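Local atomic coordinates of haloacid dehalogenase-like hydrolase (Klebsiella pneumoniae subsp. pneumoniae, PDB entry 3PGV), a protein that probably acts as a magnesium-dependent phosphatase of the Cof family of haloacid dehalogenase-like hydrolases, here holding a calcium ion. Residues A[21-33]-A[223-237]. Residues are numbered along the deposited sequence; the frame is centred on the assembly and turned at random.
With CA (calcium ion), chain E.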
ATOM      1  N   TYR A  21     -18.692  -4.216  11.941  1.00 60.31           N
ATOM      2  CA  TYR A  21     -17.867  -3.253  11.202  1.00 56.92           C
ATOM      3  C   TYR A  21     -18.454  -2.987   9.827  1.00 59.28           C
ATOM      4  O   TYR A  21     -18.610  -3.912   9.034  1.00 60.49           O
ATOM      5  CB  TYR A  21     -16.404  -3.740  11.095  1.00 55.26           C
ATOM      6  CG  TYR A  21     -15.731  -3.929  12.439  1.00 56.69           C
ATOM      7  CD1 TYR A  21     -15.217  -2.842  13.143  1.00 57.91           C
ATOM      8  CD2 TYR A  21     -15.581  -5.195  12.995  1.00 58.34           C
ATOM      9  CE1 TYR A  21     -14.613  -3.007  14.392  1.00 58.95           C
ATOM     10  CE2 TYR A  21     -14.970  -5.376  14.238  1.00 59.91           C
ATOM     11  CZ  TYR A  21     -14.496  -4.277  14.938  1.00 67.70           C
ATOM     12  OH  TYR A  21     -13.879  -4.448  16.160  1.00 68.90           O
ATOM     13  N   GLN A  22     -18.848  -1.743   9.571  1.00 53.91           N
ATOM     14  CA  GLN A  22     -19.471  -1.358   8.303  1.00 52.82           C
ATOM     15  C   GLN A  22     -18.456  -1.186   7.194  1.00 53.25           C
ATOM     16  O   GLN A  22     -18.829  -1.181   6.017  1.00 51.53           O
ATOM     17  CB  GLN A  22     -20.314  -0.078   8.467  1.00 54.51           C
ATOM     18  CG  GLN A  22     -21.665  -0.321   9.120  1.00 69.12           C
ATOM     19  CD  GLN A  22     -22.513  -1.275   8.316  1.00 85.49           C
ATOM     20  OE1 GLN A  22     -22.773  -1.071   7.121  1.00 79.06           O
ATOM     21  NE2 GLN A  22     -22.951  -2.349   8.952  1.00 79.81           N
ATOM     22  N   VAL A  23     -17.176  -0.993   7.556  1.00 48.53           N
ATOM     23  CA  VAL A  23     -16.106  -0.817   6.572  1.00 46.30           C
ATOM     24  C   VAL A  23     -15.062  -1.920   6.719  1.00 47.70           C
ATOM     25  O   VAL A  23     -14.515  -2.112   7.810  1.00 47.38           O
ATOM     26  CB  VAL A  23     -15.455   0.599   6.676  1.00 49.40           C
ATOM     27  CG1 VAL A  23     -14.347   0.775   5.632  1.00 46.86           C
ATOM     28  CG2 VAL A  23     -16.508   1.704   6.544  1.00 50.11           C
ATOM     29  N   VAL A  24     -14.788  -2.647   5.624  1.00 42.02           N
ATOM     30  CA  VAL A  24     -13.732  -3.641   5.592  1.00 39.98           C
ATOM     31  C   VAL A  24     -12.579  -3.091   4.756  1.00 44.37           C
ATOM     32  O   VAL A  24     -12.776  -2.754   3.584  1.00 45.60           O
ATOM     33  CB  VAL A  24     -14.222  -5.021   5.051  1.00 43.82           C
ATOM     34  CG1 VAL A  24     -13.048  -5.983   4.849  1.00 42.72           C
ATOM     35  CG2 VAL A  24     -15.262  -5.635   5.973  1.00 44.99           C
ATOM     36  N   ALA A  25     -11.387  -2.944   5.371  1.00 37.97           N
ATOM     37  CA  ALA A  25     -10.201  -2.467   4.662  1.00 34.72           C
ATOM     38  C   ALA A  25      -9.216  -3.595   4.503  1.00 38.02           C
ATOM     39  O   ALA A  25      -8.968  -4.338   5.454  1.00 37.80           O
ATOM     40  CB  ALA A  25      -9.559  -1.318   5.413  1.00 33.81           C
ATOM     41  N   SER A  26      -8.683  -3.774   3.305  1.00 32.81           N
ATOM     42  CA  SER A  26      -7.743  -4.847   3.107  1.00 32.12           C
ATOM     43  C   SER A  26      -6.622  -4.473   2.192  1.00 35.90           C
ATOM     44  O   SER A  26      -6.854  -3.936   1.103  1.00 35.83           O
ATOM     45  CB  SER A  26      -8.451  -6.100   2.591  1.00 35.24           C
ATOM     46  OG  SER A  26      -7.571  -7.217   2.560  1.00 39.95           O
ATOM     47  N   ASP A  27      -5.395  -4.825   2.592  1.00 31.36           N
ATOM     48  CA  ASP A  27      -4.240  -4.793   1.721  1.00 29.98           C
ATOM     49  C   ASP A  27      -4.472  -5.861   0.609  1.00 34.45           C
ATOM     50  O   ASP A  27      -5.337  -6.735   0.765  1.00 33.98           O
ATOM     51  CB  ASP A  27      -2.959  -5.111   2.533  1.00 30.90           C
ATOM     52  CG  ASP A  27      -1.701  -5.304   1.698  1.00 39.83           C
ATOM     53  OD1 ASP A  27      -1.533  -4.573   0.691  1.00 38.27           O
ATOM     54  OD2 ASP A  27      -0.872  -6.170   2.067  1.00 43.73           O
ATOM     55  N   LEU A  28      -3.747  -5.769  -0.506  1.00 31.51           N
ATOM     56  CA  LEU A  28      -3.954  -6.710  -1.601  1.00 30.58           C
ATOM     57  C   LEU A  28      -2.900  -7.805  -1.651  1.00 35.29           C
ATOM     58  O   LEU A  28      -3.192  -8.952  -1.288  1.00 35.98           O
ATOM     59  CB  LEU A  28      -4.089  -5.972  -2.944  1.00 29.75           C
ATOM     60  CG  LEU A  28      -5.341  -5.076  -3.063  1.00 33.70           C
ATOM     61  CD1 LEU A  28      -5.220  -4.106  -4.226  1.00 33.07           C
ATOM     62  CD2 LEU A  28      -6.614  -5.918  -3.172  1.00 38.15           C
ATOM     63  N   ASP A  29      -1.658  -7.454  -2.042  1.00 30.86           N
ATOM     64  CA  ASP A  29      -0.575  -8.425  -2.139  1.00 30.22           C
ATOM     65  C   ASP A  29      -0.228  -9.000  -0.784  1.00 35.28           C
ATOM     66  O   ASP A  29       0.039  -8.251   0.153  1.00 32.77           O
ATOM     67  CB  ASP A  29       0.663  -7.799  -2.795  1.00 30.64           C
ATOM     68  CG  ASP A  29       0.384  -7.258  -4.172  1.00 34.75           C
ATOM     69  OD1 ASP A  29       0.243  -8.068  -5.107  1.00 36.68           O
ATOM     70  OD2 ASP A  29       0.233  -6.027  -4.303  1.00 42.71           O
ATOM     71  N   GLY A  30      -0.258 -10.337  -0.685  1.00 34.22           N
ATOM     72  CA  GLY A  30       0.066 -11.051   0.549  1.00 33.44           C
ATOM     73  C   GLY A  30      -1.060 -11.054   1.567  1.00 34.92           C
ATOM     74  O   GLY A  30      -0.914 -11.634   2.641  1.00 34.82           O
ATOM     75  N   THR A  31      -2.199 -10.397   1.238  1.00 28.92           N
ATOM     76  CA  THR A  31      -3.334 -10.286   2.147  1.00 28.23           C
ATOM     77  C   THR A  31      -4.623 -10.872   1.515  1.00 33.49           C
ATOM     78  O   THR A  31      -4.934 -12.039   1.735  1.00 35.12           O
ATOM     79  CB  THR A  31      -3.482  -8.835   2.618  1.00 32.53           C
ATOM     80  OG1 THR A  31      -2.241  -8.402   3.189  1.00 33.79           O
ATOM     81  CG2 THR A  31      -4.598  -8.662   3.614  1.00 28.95           C
ATOM     82  N   LEU A  32      -5.347 -10.073   0.720  1.00 30.16           N
ATOM     83  CA  LEU A  32      -6.556 -10.545   0.045  1.00 30.88           C
ATOM     84  C   LEU A  32      -6.185 -11.409  -1.183  1.00 36.16           C
ATOM     85  O   LEU A  32      -6.873 -12.399  -1.474  1.00 36.41           O
ATOM     86  CB  LEU A  32      -7.446  -9.353  -0.380  1.00 30.46           C
ATOM     87  CG  LEU A  32      -8.781  -9.708  -1.074  1.00 34.89           C
ATOM     88  CD1 LEU A  32      -9.691 -10.532  -0.153  1.00 36.02           C
ATOM     89  CD2 LEU A  32      -9.486  -8.475  -1.542  1.00 35.46           C
ATOM     90  N   LEU A  33      -5.102 -11.032  -1.902  1.00 31.13           N
ATOM     91  CA  LEU A  33      -4.671 -11.784  -3.077  1.00 31.42           C
ATOM     92  C   LEU A  33      -3.997 -13.095  -2.676  1.00 36.34           C
ATOM     93  O   LEU A  33      -3.316 -13.165  -1.630  1.00 34.63           O
ATOM     94  CB  LEU A  33      -3.715 -10.947  -3.964  1.00 30.61           C
ATOM     95  CG  LEU A  33      -4.274  -9.641  -4.548  1.00 34.32           C
ATOM     96  CD1 LEU A  33      -3.224  -8.944  -5.368  1.00 32.77           C
ATOM     97  CD2 LEU A  33      -5.520  -9.898  -5.396  1.00 35.63           C
ATOM     98  N   TYR A 223     -18.384   7.228   8.062  1.00 52.35           N
ATOM     99  CA  TYR A 223     -17.986   6.390   9.198  1.00 51.98           C
ATOM    100  C   TYR A 223     -16.687   6.898   9.839  1.00 52.91           C
ATOM    101  O   TYR A 223     -16.146   7.920   9.418  1.00 50.64           O
ATOM    102  CB  TYR A 223     -17.823   4.912   8.751  1.00 52.54           C
ATOM    103  CG  TYR A 223     -19.102   4.294   8.235  1.00 56.86           C
ATOM    104  CD1 TYR A 223     -20.139   3.958   9.103  1.00 60.54           C
ATOM    105  CD2 TYR A 223     -19.277   4.034   6.878  1.00 57.78           C
ATOM    106  CE1 TYR A 223     -21.339   3.423   8.627  1.00 61.66           C
ATOM    107  CE2 TYR A 223     -20.463   3.476   6.393  1.00 60.44           C
ATOM    108  CZ  TYR A 223     -21.492   3.173   7.272  1.00 67.42           C
ATOM    109  OH  TYR A 223     -22.654   2.614   6.797  1.00 67.91           O
ATOM    110  N   THR A 224     -16.199   6.186  10.867  1.00 49.40           N
ATOM    111  CA  THR A 224     -14.938   6.509  11.532  1.00 48.11           C
ATOM    112  C   THR A 224     -14.027   5.277  11.497  1.00 51.27           C
ATOM    113  O   THR A 224     -14.449   4.217  11.024  1.00 50.46           O
ATOM    114  CB  THR A 224     -15.191   6.966  12.988  1.00 57.21           C
ATOM    115  OG1 THR A 224     -15.678   5.862  13.752  1.00 57.92           O
ATOM    116  CG2 THR A 224     -16.159   8.139  13.080  1.00 54.36           C
ATOM    117  N   LEU A 225     -12.803   5.398  12.052  1.00 46.08           N
ATOM    118  CA  LEU A 225     -11.860   4.284  12.153  1.00 44.19           C
ATOM    119  C   LEU A 225     -12.439   3.130  12.979  1.00 49.69           C
ATOM    120  O   LEU A 225     -12.187   1.967  12.669  1.00 48.70           O
ATOM    121  CB  LEU A 225     -10.532   4.763  12.760  1.00 43.13           C
ATOM    122  CG  LEU A 225      -9.607   5.531  11.806  1.00 46.21           C
ATOM    123  CD1 LEU A 225      -8.548   6.286  12.569  1.00 46.21           C
ATOM    124  CD2 LEU A 225      -8.953   4.577  10.772  1.00 46.43           C
ATOM    125  N   SER A 226     -13.283   3.454  13.977  1.00 47.94           N
ATOM    126  CA  SER A 226     -13.924   2.459  14.853  1.00 50.16           C
ATOM    127  C   SER A 226     -14.838   1.519  14.062  1.00 53.80           C
ATOM    128  O   SER A 226     -15.129   0.408  14.518  1.00 53.27           O
ATOM    129  CB  SER A 226     -14.735   3.158  15.946  1.00 57.66           C
ATOM    130  OG  SER A 226     -13.944   4.089  16.664  1.00 68.69           O
ATOM    131  N   ASP A 227     -15.322   1.982  12.891  1.00 50.16           N
ATOM    132  CA  ASP A 227     -16.219   1.203  12.033  1.00 50.28           C
ATOM    133  C   ASP A 227     -15.438   0.328  11.078  1.00 52.40           C
ATOM    134  O   ASP A 227     -16.035  -0.362  10.237  1.00 51.60           O
ATOM    135  CB  ASP A 227     -17.149   2.143  11.251  1.00 52.30           C
ATOM    136  CG  ASP A 227     -18.040   2.977  12.139  1.00 62.48           C
ATOM    137  OD1 ASP A 227     -18.739   2.393  12.997  1.00 65.57           O
ATOM    138  OD2 ASP A 227     -18.059   4.211  11.965  1.00 65.71           O
ATOM    139  N   CYS A 228     -14.098   0.339  11.204  1.00 48.00           N
ATOM    140  CA  CYS A 228     -13.234  -0.382  10.283  1.00 46.70           C
ATOM    141  C   CYS A 228     -12.618  -1.614  10.857  1.00 48.11           C
ATOM    142  O   CYS A 228     -12.087  -1.593  11.968  1.00 47.52           O
ATOM    143  CB  CYS A 228     -12.171   0.544   9.701  1.00 45.73           C
ATOM    144  SG  CYS A 228     -12.839   1.994   8.856  1.00 49.75           S
ATOM    145  N   ILE A 229     -12.583  -2.673  10.050  1.00 43.58           N
ATOM    146  CA  ILE A 229     -11.759  -3.849  10.284  1.00 41.06           C
ATOM    147  C   ILE A 229     -10.729  -3.905   9.153  1.00 42.62           C
ATOM    148  O   ILE A 229     -11.097  -3.731   7.985  1.00 41.88           O
ATOM    149  CB  ILE A 229     -12.594  -5.164  10.408  1.00 44.50           C
ATOM    150  CG1 ILE A 229     -11.660  -6.390  10.659  1.00 43.08           C
ATOM    151  CG2 ILE A 229     -13.507  -5.377   9.172  1.00 44.89           C
ATOM    152  CD1 ILE A 229     -12.368  -7.702  11.015  1.00 47.51           C
ATOM    153  N   ALA A 230      -9.428  -4.024   9.499  1.00 37.54           N
ATOM    154  CA  ALA A 230      -8.371  -4.004   8.490  1.00 34.92           C
ATOM    155  C   ALA A 230      -7.520  -5.272   8.467  1.00 39.15           C
ATOM    156  O   ALA A 230      -7.327  -5.917   9.504  1.00 40.98           O
ATOM    157  CB  ALA A 230      -7.492  -2.789   8.678  1.00 34.61           C
ATOM    158  N   PHE A 231      -6.964  -5.601   7.283  1.00 32.73           N
ATOM    159  CA  PHE A 231      -6.110  -6.778   7.081  1.00 31.08           C
ATOM    160  C   PHE A 231      -4.838  -6.359   6.331  1.00 36.30           C
ATOM    161  O   PHE A 231      -4.918  -5.592   5.365  1.00 35.53           O
ATOM    162  CB  PHE A 231      -6.871  -7.857   6.288  1.00 32.19           C
ATOM    163  CG  PHE A 231      -8.152  -8.330   6.938  1.00 34.47           C
ATOM    164  CD1 PHE A 231      -9.351  -7.644   6.740  1.00 36.25           C
ATOM    165  CD2 PHE A 231      -8.180  -9.504   7.684  1.00 37.69           C
ATOM    166  CE1 PHE A 231     -10.542  -8.086   7.341  1.00 38.54           C
ATOM    167  CE2 PHE A 231      -9.373  -9.946   8.284  1.00 41.48           C
ATOM    168  CZ  PHE A 231     -10.546  -9.236   8.102  1.00 39.06           C
ATOM    169  N   GLY A 232      -3.679  -6.851   6.790  1.00 33.44           N
ATOM    170  CA  GLY A 232      -2.381  -6.531   6.182  1.00 31.76           C
ATOM    171  C   GLY A 232      -1.263  -7.493   6.555  1.00 34.43           C
ATOM    172  O   GLY A 232      -1.406  -8.295   7.491  1.00 36.72           O
ATOM    173  N   ASP A 233      -0.120  -7.398   5.854  1.00 26.99           N
ATOM    174  CA  ASP A 233       1.015  -8.310   6.093  1.00 25.58           C
ATOM    175  C   ASP A 233       2.392  -7.597   6.096  1.00 27.84           C
ATOM    176  O   ASP A 233       3.423  -8.252   6.291  1.00 25.59           O
ATOM    177  CB  ASP A 233       1.020  -9.445   5.042  1.00 26.82           C
ATOM    178  CG  ASP A 233       1.436  -8.995   3.659  1.00 37.11           C
ATOM    179  OD1 ASP A 233       1.078  -7.859   3.270  1.00 41.22           O
ATOM    180  OD2 ASP A 233       2.062  -9.795   2.944  1.00 38.04           O
ATOM    181  N   GLY A 234       2.400  -6.291   5.813  1.00 24.15           N
ATOM    182  CA  GLY A 234       3.646  -5.538   5.712  1.00 23.90           C
ATOM    183  C   GLY A 234       3.734  -4.330   6.627  1.00 30.94           C
ATOM    184  O   GLY A 234       2.733  -3.912   7.227  1.00 31.53           O
HETATM  185  N   MSE A 235       4.935  -3.740   6.719  1.00 28.66           N
HETATM  186  CA  MSE A 235       5.172  -2.553   7.535  1.00 29.40           C
HETATM  187  C   MSE A 235       4.346  -1.367   7.040  1.00 33.30           C
HETATM  188  O   MSE A 235       3.921  -0.542   7.846  1.00 33.45           O
HETATM  189  CB  MSE A 235       6.671  -2.204   7.569  1.00 31.85           C
HETATM  190  CG  MSE A 235       7.499  -3.169   8.425  1.00 39.45           C
HETATM  191 SE   MSE A 235       6.884  -3.209  10.279  0.75 48.84          SE
HETATM  192  CE  MSE A 235       7.276  -1.316  10.781  1.00 45.48           C
ATOM    193  N   ASN A 236       4.052  -1.318   5.711  1.00 27.27           N
ATOM    194  CA  ASN A 236       3.204  -0.261   5.135  1.00 25.19           C
ATOM    195  C   ASN A 236       1.704  -0.453   5.496  1.00 29.49           C
ATOM    196  O   ASN A 236       0.871   0.398   5.149  1.00 28.76           O
ATOM    197  CB  ASN A 236       3.412  -0.146   3.625  1.00 22.03           C
ATOM    198  CG  ASN A 236       3.224  -1.449   2.857  1.00 35.79           C
ATOM    199  OD1 ASN A 236       3.460  -2.548   3.364  1.00 33.54           O
ATOM    200  ND2 ASN A 236       2.876  -1.339   1.602  1.00 25.47           N
ATOM    201  N   ASP A 237       1.388  -1.509   6.303  1.00 27.25           N
ATOM    202  CA  ASP A 237       0.024  -1.748   6.825  1.00 26.88           C
ATOM    203  C   ASP A 237      -0.065  -1.444   8.337  1.00 31.49           C
ATOM    204  O   ASP A 237      -1.156  -1.472   8.897  1.00 33.05           O
ATOM    205  CB  ASP A 237      -0.408  -3.206   6.563  1.00 27.27           C
ATOM    206  CG  ASP A 237      -0.422  -3.581   5.101  1.00 31.28           C
ATOM    207  OD1 ASP A 237      -1.010  -2.832   4.307  1.00 30.78           O
ATOM    208  OD2 ASP A 237       0.109  -4.665   4.759  1.00 37.58           O
TER
HETATM  209 CA    CA E 267       1.183  -6.591   1.435  1.00 37.85          CA
HETATM  210  O   HOH W   1       1.583  -4.262   2.557  1.00 43.76           O
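At the metal site of this HAD-fold domain, Asp27 and Asp233 bring one carboxylate oxygen each to the same calcium ion: Asp27 OD2 at 2.2 Å and Asp233 OD1 at the same distance. The two oxygens lie 2.8 Å apart, their repulsion probably offset by the cation between them. Asp29 contributes only its backbone O, while its carboxylate turns to Arg63. Asp27 CG stands anti to the backbone N (chi1 172°), sending OD2 toward the metal; Thr31 OG1 donates to that oxygen on its anti side, tilted 32° out of the carboxylate plane. Lys210 forms salt bridges with both Asp27 OD1 and Asp237 OD1. Asp237 is a second-shell residue: its OD2 takes the N-H groups of Asp233 and Gly234 from opposite faces of the carboxylate, fixing the loop that presents Asp233, and a water bound to the calcium lies 2.7 Å from Asp237 OD2. Gly30 suits its place because its positive phi is easy for glycine and Asp233 OD2 sits only 3.4 Å from its CA.

Strands 23-27 and 228-232, parallel neighbours in the middle of the Rossmann-like sheet, bring Asp27 and Asp233 to its C-terminal edge, as in HAD phosphatases. Five backbone bonds run along the pair, the first from Val23 N to Asp227 O in the turn before the second strand, the last from Asp27 N to Phe231 O. On one face small Ala25 and Ala230 meet CB to CB at 4.1 Å, and Ala25 packs on Leu214 of helix 210-220; on the other, branched Val24 and Ile229 lie side by side, CG2 to CG2, against helix 274-283. Where the strands begin, Ile229 CB rests over the face of the Tyr21 ring, and Gln22 CB makes a CH-pi contact over one face of the Tyr223 ring, 3.9 Å from its centroid.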